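Local coordinates for AFP (Microbacterium arborescens, PDB 2YJK), which takes up and translocates iron as a Dps protein of the ferritin fold, assembling twelve copies into a shell that binds the metal, at the interface of chains A and B and the interface of chains A and C. Sequence-based numbering; all coordinates share one arbitrary frame. Chains: chain A/B/C, AFP.

Contact 1: the interface of chains A and B. Residues chain A 29, 33, 66, 69-70, 73-74, 77, 83, 85; chain B 40, 43-44.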
loop_
_atom_site.group_PDB
_atom_site.type_symbol
_atom_site.label_atom_id
_atom_site.label_comp_id
_atom_site.label_asym_id
_atom_site.label_seq_id
_atom_site.Cartn_x
_atom_site.Cartn_y
_atom_site.Cartn_z
ATOM N N VAL A 29 31.336 11.694 -3.569
ATOM C CA VAL A 29 30.166 12.580 -3.443
ATOM C C VAL A 29 30.111 13.483 -4.713
ATOM O O VAL A 29 29.065 13.600 -5.363
ATOM C CB VAL A 29 30.237 13.475 -2.187
ATOM C CG1 VAL A 29 29.102 14.496 -2.206
ATOM C CG2 VAL A 29 30.252 12.636 -0.966
ATOM N N GLN A 33 27.052 13.202 -7.439
ATOM C CA GLN A 33 26.128 14.302 -7.454
ATOM C C GLN A 33 26.156 14.877 -8.893
ATOM O O GLN A 33 25.151 15.325 -9.375
ATOM C CB GLN A 33 26.537 15.365 -6.433
ATOM C CG GLN A 33 25.500 16.506 -6.253
ATOM C CD GLN A 33 24.119 15.997 -5.767
ATOM O OE1 GLN A 33 23.125 15.958 -6.542
ATOM N NE2 GLN A 33 24.047 15.617 -4.507
ATOM N N GLN A 66 21.838 9.730 -6.845
ATOM C CA GLN A 66 21.468 10.648 -5.752
ATOM C C GLN A 66 21.557 9.958 -4.375
ATOM O O GLN A 66 22.022 10.599 -3.403
ATOM C CB GLN A 66 20.039 11.286 -5.930
ATOM C CG GLN A 66 19.663 12.434 -4.873
ATOM C CD GLN A 66 20.781 13.563 -4.849
ATOM O OE1 GLN A 66 21.740 13.526 -4.031
ATOM N NE2 GLN A 66 20.696 14.505 -5.804
ATOM N N ALA A 69 25.405 9.501 -3.601
ATOM C CA ALA A 69 25.884 10.787 -3.116
ATOM C C ALA A 69 25.537 11.031 -1.634
ATOM O O ALA A 69 26.436 11.342 -0.829
ATOM C CB ALA A 69 25.400 11.950 -4.077
ATOM N N ASP A 70 24.261 10.816 -1.286
ATOM C CA ASP A 70 23.721 11.017 0.026
ATOM C C ASP A 70 24.406 10.086 1.006
ATOM O O ASP A 70 24.787 10.516 2.070
ATOM C CB ASP A 70 22.186 10.772 0.098
ATOM C CG ASP A 70 21.516 11.473 1.325
ATOM O OD1 ASP A 70 21.472 12.749 1.401
ATOM O OD2 ASP A 70 20.974 10.753 2.217
ATOM N N ALA A 73 28.087 11.236 1.431
ATOM C CA ALA A 73 28.187 12.560 2.081
ATOM C C ALA A 73 27.832 12.399 3.555
ATOM O O ALA A 73 28.512 12.960 4.460
ATOM C CB ALA A 73 27.218 13.606 1.424
ATOM N N GLU A 74 26.825 11.592 3.818
ATOM C CA GLU A 74 26.432 11.409 5.210
ATOM C C GLU A 74 27.389 10.556 6.044
ATOM O O GLU A 74 27.456 10.745 7.205
ATOM C CB GLU A 74 25.009 10.874 5.292
ATOM C CG GLU A 74 24.138 12.038 4.904
ATOM C CD GLU A 74 22.661 11.823 5.079
ATOM O OE1 GLU A 74 22.183 10.635 5.196
ATOM O OE2 GLU A 74 21.990 12.883 5.083
ATOM N N VAL A 77 29.966 13.293 7.045
ATOM C CA VAL A 77 29.420 14.117 8.151
ATOM C C VAL A 77 29.258 13.350 9.452
ATOM O O VAL A 77 29.551 13.896 10.544
ATOM C CB VAL A 77 28.104 14.816 7.791
ATOM C CG1 VAL A 77 27.580 15.587 9.013
ATOM C CG2 VAL A 77 28.363 15.785 6.609
ATOM N N ILE A 83 31.367 18.671 4.205
ATOM C CA ILE A 83 31.636 18.305 2.836
ATOM C C ILE A 83 31.274 19.572 2.066
ATOM O O ILE A 83 30.225 20.201 2.346
ATOM C CB ILE A 83 30.839 17.011 2.462
ATOM C CG1 ILE A 83 30.640 16.812 0.945
ATOM C CG2 ILE A 83 29.448 16.979 3.092
ATOM C CD1 ILE A 83 31.820 16.043 0.293
ATOM N N SER A 85 30.046 20.424 -1.257
ATOM C CA SER A 85 29.451 19.978 -2.487
ATOM C C SER A 85 28.547 21.053 -3.134
ATOM O O SER A 85 27.629 20.672 -3.844
ATOM C CB SER A 85 28.689 18.664 -2.229
ATOM O OG SER A 85 27.972 18.214 -3.378
ATOM N N LYS B 40 20.985 20.059 -1.010
ATOM C CA LYS B 40 21.621 18.873 -0.449
ATOM C C LYS B 40 22.839 19.241 0.439
ATOM O O LYS B 40 23.041 18.629 1.455
ATOM C CB LYS B 40 22.079 17.931 -1.546
ATOM C CG LYS B 40 20.940 16.938 -2.144
ATOM C CD LYS B 40 20.376 16.054 -1.016
ATOM C CE LYS B 40 19.552 14.888 -1.506
ATOM N NZ LYS B 40 19.264 14.099 -0.235
ATOM N N HIS B 43 21.433 20.536 3.571
ATOM C CA HIS B 43 20.895 19.408 4.283
ATOM C C HIS B 43 22.012 18.554 4.937
ATOM O O HIS B 43 21.868 18.084 6.083
ATOM C CB HIS B 43 20.050 18.654 3.253
ATOM C CG HIS B 43 19.743 17.241 3.580
ATOM N ND1 HIS B 43 18.670 16.876 4.374
ATOM C CD2 HIS B 43 20.299 16.095 3.128
ATOM C CE1 HIS B 43 18.621 15.560 4.440
ATOM N NE2 HIS B 43 19.590 15.066 3.682
ATOM N N TRP B 44 23.120 18.338 4.249
ATOM C CA TRP B 44 24.278 17.588 4.871
ATOM C C TRP B 44 25.014 18.325 5.989
ATOM O O TRP B 44 25.409 17.718 7.005
ATOM C CB TRP B 44 25.309 17.229 3.776
ATOM C CG TRP B 44 24.700 16.262 2.753
ATOM C CD1 TRP B 44 23.783 15.240 3.015
ATOM C CD2 TRP B 44 25.003 16.181 1.350
ATOM N NE1 TRP B 44 23.506 14.537 1.844
ATOM C CE2 TRP B 44 24.232 15.088 0.814
ATOM C CE3 TRP B 44 25.883 16.888 0.511
ATOM C CZ2 TRP B 44 24.304 14.699 -0.546
ATOM C CZ3 TRP B 44 25.978 16.505 -0.857
ATOM C CH2 TRP B 44 25.185 15.399 -1.367
#
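The indole of B:Trp44 is the centre of this patch of the two-fold Dps dimer interface, where the intersubunit ferroxidase site of the family forms. Its CG lies anti to the carbonyl carbon (chi1 -64°). The methyl CB of A:Ala73 sits over the middle of one indole face, 3.4 Å from the centroid of the six-membered ring, while the backbone O of B:Lys40 lies over the rim of the other. At the edge, NE1 of B:Trp44 donates to the carboxylate OD1 of A:Asp70 at 2.7 Å, nearly straight (163° at H). The same OD1 receives the ammonium NZ of B:Lys40 at 3.1 Å in a salt bridge, both donors coming from above the carboxylate plane. This double grip would favour an ionised A:Asp70, an iron-binding residue. The far rim meets A:Ser85, with OG 3.6 Å from CZ3 of B:Trp44. Iron ligands A:Glu74 and B:His43 approach across the interface, OE2 to NE2 at 3.5 Å. An alanine in place of B:Trp44 would probably cost A:Asp70 the indole donor and A:Ala73 its flat packing surface, loosening the dimer beside the iron ligands. Further out, A:Gln33 and A:Gln66 pair their amides through two hydrogen bonds, which fixes NE2 of A:Gln33 3.3 Å from CH2 of B:Trp44. Helix 51-78 of chain A supplies both acids, and helix 15-45 of chain B the lysine, histidine and tryptophan.

Contact 2: the interface of chains A and C. Residues chain A 44, 47, 51-52, 55; chain C 57, 153-154.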
loop_
_atom_site.group_PDB
_atom_site.type_symbol
_atom_site.label_atom_id
_atom_site.label_comp_id
_atom_site.label_asym_id
_atom_site.label_seq_id
_atom_site.Cartn_x
_atom_site.Cartn_y
_atom_site.Cartn_z
ATOM N N TRP A 44 16.664 14.167 -20.394
ATOM C CA TRP A 44 15.858 15.167 -21.141
ATOM C C TRP A 44 16.145 15.167 -22.640
ATOM O O TRP A 44 15.206 15.305 -23.483
ATOM C CB TRP A 44 16.030 16.593 -20.575
ATOM C CG TRP A 44 15.545 16.718 -19.093
ATOM C CD1 TRP A 44 14.526 16.066 -18.504
ATOM C CD2 TRP A 44 16.172 17.508 -18.066
ATOM N NE1 TRP A 44 14.430 16.426 -17.166
ATOM C CE2 TRP A 44 15.440 17.301 -16.874
ATOM C CE3 TRP A 44 17.306 18.352 -18.034
ATOM C CZ2 TRP A 44 15.738 17.962 -15.697
ATOM C CZ3 TRP A 44 17.612 19.034 -16.820
ATOM C CH2 TRP A 44 16.843 18.808 -15.677
ATOM N N ARG A 47 17.267 10.972 -27.795
ATOM C CA ARG A 47 16.331 10.725 -28.927
ATOM C C ARG A 47 16.577 9.373 -29.553
ATOM O O ARG A 47 17.604 8.724 -29.326
ATOM C CB ARG A 47 16.562 11.716 -30.082
ATOM C CG ARG A 47 16.896 13.115 -29.648
ATOM C CD ARG A 47 15.742 13.729 -29.112
ATOM N NE ARG A 47 14.990 14.500 -30.084
ATOM C CZ ARG A 47 13.862 15.129 -29.752
ATOM N NH1 ARG A 47 13.370 15.039 -28.490
ATOM N NH2 ARG A 47 13.222 15.841 -30.664
ATOM N N PHE A 51 13.965 5.391 -27.329
ATOM C CA PHE A 51 13.724 6.516 -26.432
ATOM C C PHE A 51 13.166 6.118 -25.064
ATOM O O PHE A 51 13.728 6.452 -24.030
ATOM C CB PHE A 51 12.775 7.593 -27.074
ATOM C CG PHE A 51 12.386 8.643 -26.104
ATOM C CD1 PHE A 51 13.290 9.663 -25.764
ATOM C CD2 PHE A 51 11.152 8.625 -25.485
ATOM C CE1 PHE A 51 12.907 10.684 -24.901
ATOM C CE2 PHE A 51 10.809 9.609 -24.541
ATOM C CZ PHE A 51 11.709 10.619 -24.228
ATOM N N ILE A 52 12.021 5.450 -25.046
ATOM C CA ILE A 52 11.315 5.350 -23.747
ATOM C C ILE A 52 12.097 4.509 -22.732
ATOM O O ILE A 52 12.278 4.927 -21.569
ATOM C CB ILE A 52 9.786 4.991 -23.882
ATOM C CG1 ILE A 52 9.042 5.269 -22.550
ATOM C CG2 ILE A 52 9.593 3.554 -24.246
ATOM C CD1 ILE A 52 8.802 6.832 -22.225
ATOM N N HIS A 55 15.205 6.559 -21.766
ATOM C CA HIS A 55 14.761 7.733 -20.964
ATOM C C HIS A 55 14.469 7.219 -19.523
ATOM O O HIS A 55 14.825 7.861 -18.495
ATOM C CB HIS A 55 13.532 8.333 -21.621
ATOM C CG HIS A 55 12.864 9.431 -20.850
ATOM N ND1 HIS A 55 13.337 10.736 -20.844
ATOM C CD2 HIS A 55 11.705 9.442 -20.157
ATOM C CE1 HIS A 55 12.482 11.506 -20.168
ATOM N NE2 HIS A 55 11.496 10.742 -19.730
ATOM N N LEU C 57 3.696 2.012 -23.837
ATOM C CA LEU C 57 3.455 3.426 -24.066
ATOM C C LEU C 57 2.064 3.735 -24.624
ATOM O O LEU C 57 1.418 4.692 -24.151
ATOM C CB LEU C 57 4.536 4.091 -24.924
ATOM C CG LEU C 57 4.475 5.596 -25.118
ATOM C CD1 LEU C 57 4.597 6.304 -23.697
ATOM C CD2 LEU C 57 5.662 6.011 -26.004
ATOM N N TRP C 153 5.508 14.053 -27.392
ATOM C CA TRP C 153 6.954 14.021 -27.355
ATOM C C TRP C 153 7.438 12.572 -27.104
ATOM O O TRP C 153 8.340 12.094 -27.792
ATOM C CB TRP C 153 7.504 14.996 -26.311
ATOM C CG TRP C 153 8.907 14.679 -25.845
ATOM C CD1 TRP C 153 10.040 14.466 -26.643
ATOM C CD2 TRP C 153 9.371 14.665 -24.478
ATOM N NE1 TRP C 153 11.146 14.232 -25.824
ATOM C CE2 TRP C 153 10.767 14.348 -24.506
ATOM C CE3 TRP C 153 8.732 14.823 -23.227
ATOM C CZ2 TRP C 153 11.526 14.183 -23.328
ATOM C CZ3 TRP C 153 9.495 14.660 -22.056
ATOM C CH2 TRP C 153 10.885 14.371 -22.117
ATOM N N PHE C 154 6.846 11.882 -26.147
ATOM C CA PHE C 154 7.304 10.517 -25.849
ATOM C C PHE C 154 7.130 9.628 -27.084
ATOM O O PHE C 154 7.952 8.780 -27.331
ATOM C CB PHE C 154 6.499 9.831 -24.742
ATOM C CG PHE C 154 6.828 10.273 -23.344
ATOM C CD1 PHE C 154 7.895 11.105 -23.074
ATOM C CD2 PHE C 154 6.029 9.842 -22.294
ATOM C CE1 PHE C 154 8.235 11.489 -21.755
ATOM C CE2 PHE C 154 6.318 10.231 -20.920
ATOM C CZ PHE C 154 7.446 11.069 -20.667
HETATM O O HOH W 1 14.225 14.034 -25.794
#
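One face of the C:Trp153 indole takes the ring tip of A:Phe51, whose CZ lies toward the rim, 3.7 Å from CZ2 of C:Trp153; the two planes are turned 62° apart, edge to face. C:Phe154, next in sequence, leans its CD1 over the rim of that same indole face. At the indole's edge, in plane, sits water 1. The imidazole of A:His55 stands almost upright to the indole (85°), bringing CE1 to 3.8 Å from CH2 of C:Trp153, and also meets the C:Phe154 ring edge to face. CE2 of A:Phe51 touches CD1 of C:Phe154 at 3.6 Å, and on one face of that phenyl ring lies CD1 of A:Ile52, offset toward the rim. Both A:Phe51 (chi1 172°) and A:His55 hold CG anti to the backbone N, so that they project side by side from helix 51-78, CZ of A:Phe51 lying over the A:His55 ring.

Polar linkage runs through water 1, which joins the carbonyl O of A:Trp44 (2.8 Å), the guanidinium NH1 of A:Arg47 (3.0 Å) and the indole NE1 of C:Trp153 (3.1 Å). Aromatic packing with a water-bridged margin thus fastens the start of helix 51-78 to helix 135-156 of the neighbouring chain, probably helping to hold the twelve-subunit Dps shell together.

Contact 3: the interface of chains A and C. Residues chain A 47-52, 104; chain C 50, 105, 157-158, 160-161.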
loop_
_atom_site.group_PDB
_atom_site.type_symbol
_atom_site.label_atom_id
_atom_site.label_comp_id
_atom_site.label_asym_id
_atom_site.label_seq_id
_atom_site.Cartn_x
_atom_site.Cartn_y
_atom_site.Cartn_z
ATOM N N ARG A 47 17.267 10.972 -27.795
ATOM C CA ARG A 47 16.331 10.725 -28.927
ATOM C C ARG A 47 16.577 9.373 -29.553
ATOM O O ARG A 47 17.604 8.724 -29.326
ATOM C CB ARG A 47 16.562 11.716 -30.082
ATOM C CG ARG A 47 16.896 13.115 -29.648
ATOM C CD ARG A 47 15.742 13.729 -29.112
ATOM N NE ARG A 47 14.990 14.500 -30.084
ATOM C CZ ARG A 47 13.862 15.129 -29.752
ATOM N NH1 ARG A 47 13.370 15.039 -28.490
ATOM N NH2 ARG A 47 13.222 15.841 -30.664
ATOM N N GLY A 48 15.634 8.962 -30.385
ATOM C CA GLY A 48 15.878 7.806 -31.250
ATOM C C GLY A 48 15.112 6.572 -30.831
ATOM O O GLY A 48 14.286 6.624 -29.917
ATOM N N SER A 49 15.430 5.459 -31.473
ATOM C CA SER A 49 14.511 4.358 -31.578
ATOM C C SER A 49 14.243 3.704 -30.238
ATOM O O SER A 49 13.194 3.090 -30.039
ATOM C CB SER A 49 15.042 3.344 -32.625
ATOM O OG SER A 49 16.203 2.669 -32.141
ATOM N N ASN A 50 15.187 3.806 -29.312
ATOM C CA ASN A 50 15.017 3.237 -28.021
ATOM C C ASN A 50 14.626 4.292 -26.949
ATOM O O ASN A 50 14.975 4.119 -25.804
ATOM C CB ASN A 50 16.388 2.751 -27.656
ATOM C CG ASN A 50 16.398 1.399 -27.096
ATOM O OD1 ASN A 50 15.385 0.887 -26.615
ATOM N ND2 ASN A 50 17.580 0.804 -27.089
ATOM N N PHE A 51 13.965 5.391 -27.329
ATOM C CA PHE A 51 13.724 6.516 -26.432
ATOM C C PHE A 51 13.166 6.118 -25.064
ATOM O O PHE A 51 13.728 6.452 -24.030
ATOM C CB PHE A 51 12.775 7.593 -27.074
ATOM C CG PHE A 51 12.386 8.643 -26.104
ATOM C CD1 PHE A 51 13.290 9.663 -25.764
ATOM C CD2 PHE A 51 11.152 8.625 -25.485
ATOM C CE1 PHE A 51 12.907 10.684 -24.901
ATOM C CE2 PHE A 51 10.809 9.609 -24.541
ATOM C CZ PHE A 51 11.709 10.619 -24.228
ATOM N N ILE A 52 12.021 5.450 -25.046
ATOM C CA ILE A 52 11.315 5.350 -23.747
ATOM C C ILE A 52 12.097 4.509 -22.732
ATOM O O ILE A 52 12.278 4.927 -21.569
ATOM C CB ILE A 52 9.786 4.991 -23.882
ATOM C CG1 ILE A 52 9.042 5.269 -22.550
ATOM C CG2 ILE A 52 9.593 3.554 -24.246
ATOM C CD1 ILE A 52 8.802 6.832 -22.225
ATOM N N GLN A 104 21.425 11.011 -29.950
ATOM C CA GLN A 104 20.901 9.677 -30.106
ATOM C C GLN A 104 21.227 8.861 -28.860
ATOM O O GLN A 104 22.253 9.073 -28.227
ATOM C CB GLN A 104 21.512 9.004 -31.375
ATOM C CG GLN A 104 21.049 9.653 -32.665
ATOM C CD GLN A 104 19.562 9.380 -32.809
ATOM O OE1 GLN A 104 18.757 10.289 -32.901
ATOM N NE2 GLN A 104 19.194 8.102 -32.723
ATOM N N ASN C 50 10.494 -2.840 -31.301
ATOM C CA ASN C 50 10.225 -2.081 -30.135
ATOM C C ASN C 50 8.832 -2.442 -29.525
ATOM O O ASN C 50 8.216 -1.622 -28.849
ATOM C CB ASN C 50 10.244 -0.613 -30.541
ATOM C CG ASN C 50 10.924 0.251 -29.546
ATOM O OD1 ASN C 50 11.180 -0.160 -28.384
ATOM N ND2 ASN C 50 11.221 1.507 -29.974
ATOM N N TRP C 105 5.763 -0.663 -35.464
ATOM C CA TRP C 105 5.636 0.350 -34.417
ATOM C C TRP C 105 5.893 1.775 -34.949
ATOM O O TRP C 105 5.264 2.712 -34.485
ATOM C CB TRP C 105 6.553 -0.017 -33.270
ATOM C CG TRP C 105 8.037 -0.013 -33.620
ATOM C CD1 TRP C 105 8.810 -1.093 -33.993
ATOM C CD2 TRP C 105 8.918 1.115 -33.542
ATOM N NE1 TRP C 105 10.134 -0.690 -34.147
ATOM C CE2 TRP C 105 10.225 0.655 -33.860
ATOM C CE3 TRP C 105 8.733 2.471 -33.184
ATOM C CZ2 TRP C 105 11.349 1.514 -33.890
ATOM C CZ3 TRP C 105 9.856 3.350 -33.209
ATOM C CH2 TRP C 105 11.157 2.852 -33.565
ATOM N N ALA C 157 9.761 11.302 -30.109
ATOM C CA ALA C 157 11.175 11.184 -29.781
ATOM C C ALA C 157 11.722 9.887 -30.400
ATOM O O ALA C 157 12.851 9.863 -30.824
ATOM C CB ALA C 157 11.381 11.174 -28.238
ATOM N N HIS C 158 10.892 8.845 -30.512
ATOM C CA HIS C 158 11.350 7.552 -31.112
ATOM C C HIS C 158 11.754 7.647 -32.607
ATOM O O HIS C 158 12.558 6.844 -33.058
ATOM C CB HIS C 158 10.297 6.473 -31.008
ATOM C CG HIS C 158 10.100 5.964 -29.624
ATOM N ND1 HIS C 158 9.173 6.509 -28.764
ATOM C CD2 HIS C 158 10.735 4.991 -28.929
ATOM C CE1 HIS C 158 9.254 5.905 -27.584
ATOM N NE2 HIS C 158 10.182 4.965 -27.668
ATOM N N ALA C 160 13.001 10.478 -34.077
ATOM C CA ALA C 160 13.962 11.593 -34.231
ATOM C C ALA C 160 15.225 11.129 -34.918
ATOM O O ALA C 160 15.734 11.789 -35.848
ATOM C CB ALA C 160 14.266 12.240 -32.891
ATOM N N GLU C 161 15.726 9.970 -34.520
ATOM C CA GLU C 161 16.468 9.195 -35.531
ATOM C C GLU C 161 16.686 7.699 -35.151
ATOM O O GLU C 161 15.744 7.000 -34.678
ATOM C CB GLU C 161 17.731 9.950 -36.031
ATOM C CG GLU C 161 18.244 9.568 -37.482
ATOM C CD GLU C 161 17.116 9.421 -38.580
ATOM O OE1 GLU C 161 15.905 9.275 -38.208
ATOM O OE2 GLU C 161 17.464 9.423 -39.814
#
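In this ferritin-fold protein of the Dps family, the loop before helix 51-78 of chain A packs against the C-terminal 3-10 turn 157-159 of chain C, and the side chain of C:His158 shows how one imidazole can be met on a face and along its edge. Its CB passes loosely by the carbonyl O of A:Gly48. CG is swung anti to the carbonyl carbon (chi1 -72°), and CB of A:Phe51 is centred over one face of the C:His158 ring, 3.8 Å from the centroid. CD2 of C:His158 points at the carbonyl O of A:Ser49, in plane at the ring edge and 3.3 Å away. ND1 stays farther back on the ring face that CB of A:Phe51 covers, while CE1 faces CB of A:Ile52. At the tip, NE2 of C:His158 comes to 3.2 Å from the backbone N of A:Ile52, a close approach of polar atoms in the first turn of the helix, with CG2 of A:Ile52 also at the ring edge.

The preceding C:Ala157 lays its CB on a face of the A:Phe51 ring, 3.5 Å from the ring centroid, and its carbonyl O accepts from the backbone N of A:Gly48 at 3.0 Å (161° at H). Toward the other side, the amide ND2 of C:Asn50 donates to the O of A:Ser49 nearly along the C=O axis, although the bond is bent at its hydrogen (116°). C:Trp105 brings its CH2 rim to CB of A:Ser49, and CB of C:Ala160 meets CB of A:Arg47 at 3.7 Å.

Contact 2 and contact 3 are neighbouring patches of one A–C interface, their C-alpha centres about 7 Å apart, sharing A:Arg47, A:Phe51 and A:Ile52. Contact 1 belongs to the A–B interface, its C-alpha centre about 30 Å from that of contact 2 and about 34 Å from that of contact 3. Helix 51-78 of chain A spans all three, its first turns in the A–C contacts, its later turns in the dimer. B:Trp44 in contact 1 and its counterpart A:Trp44 in contact 2 each end helix 15-45. The shared helices may thus link the iron-binding dimer interface to the wider assembly.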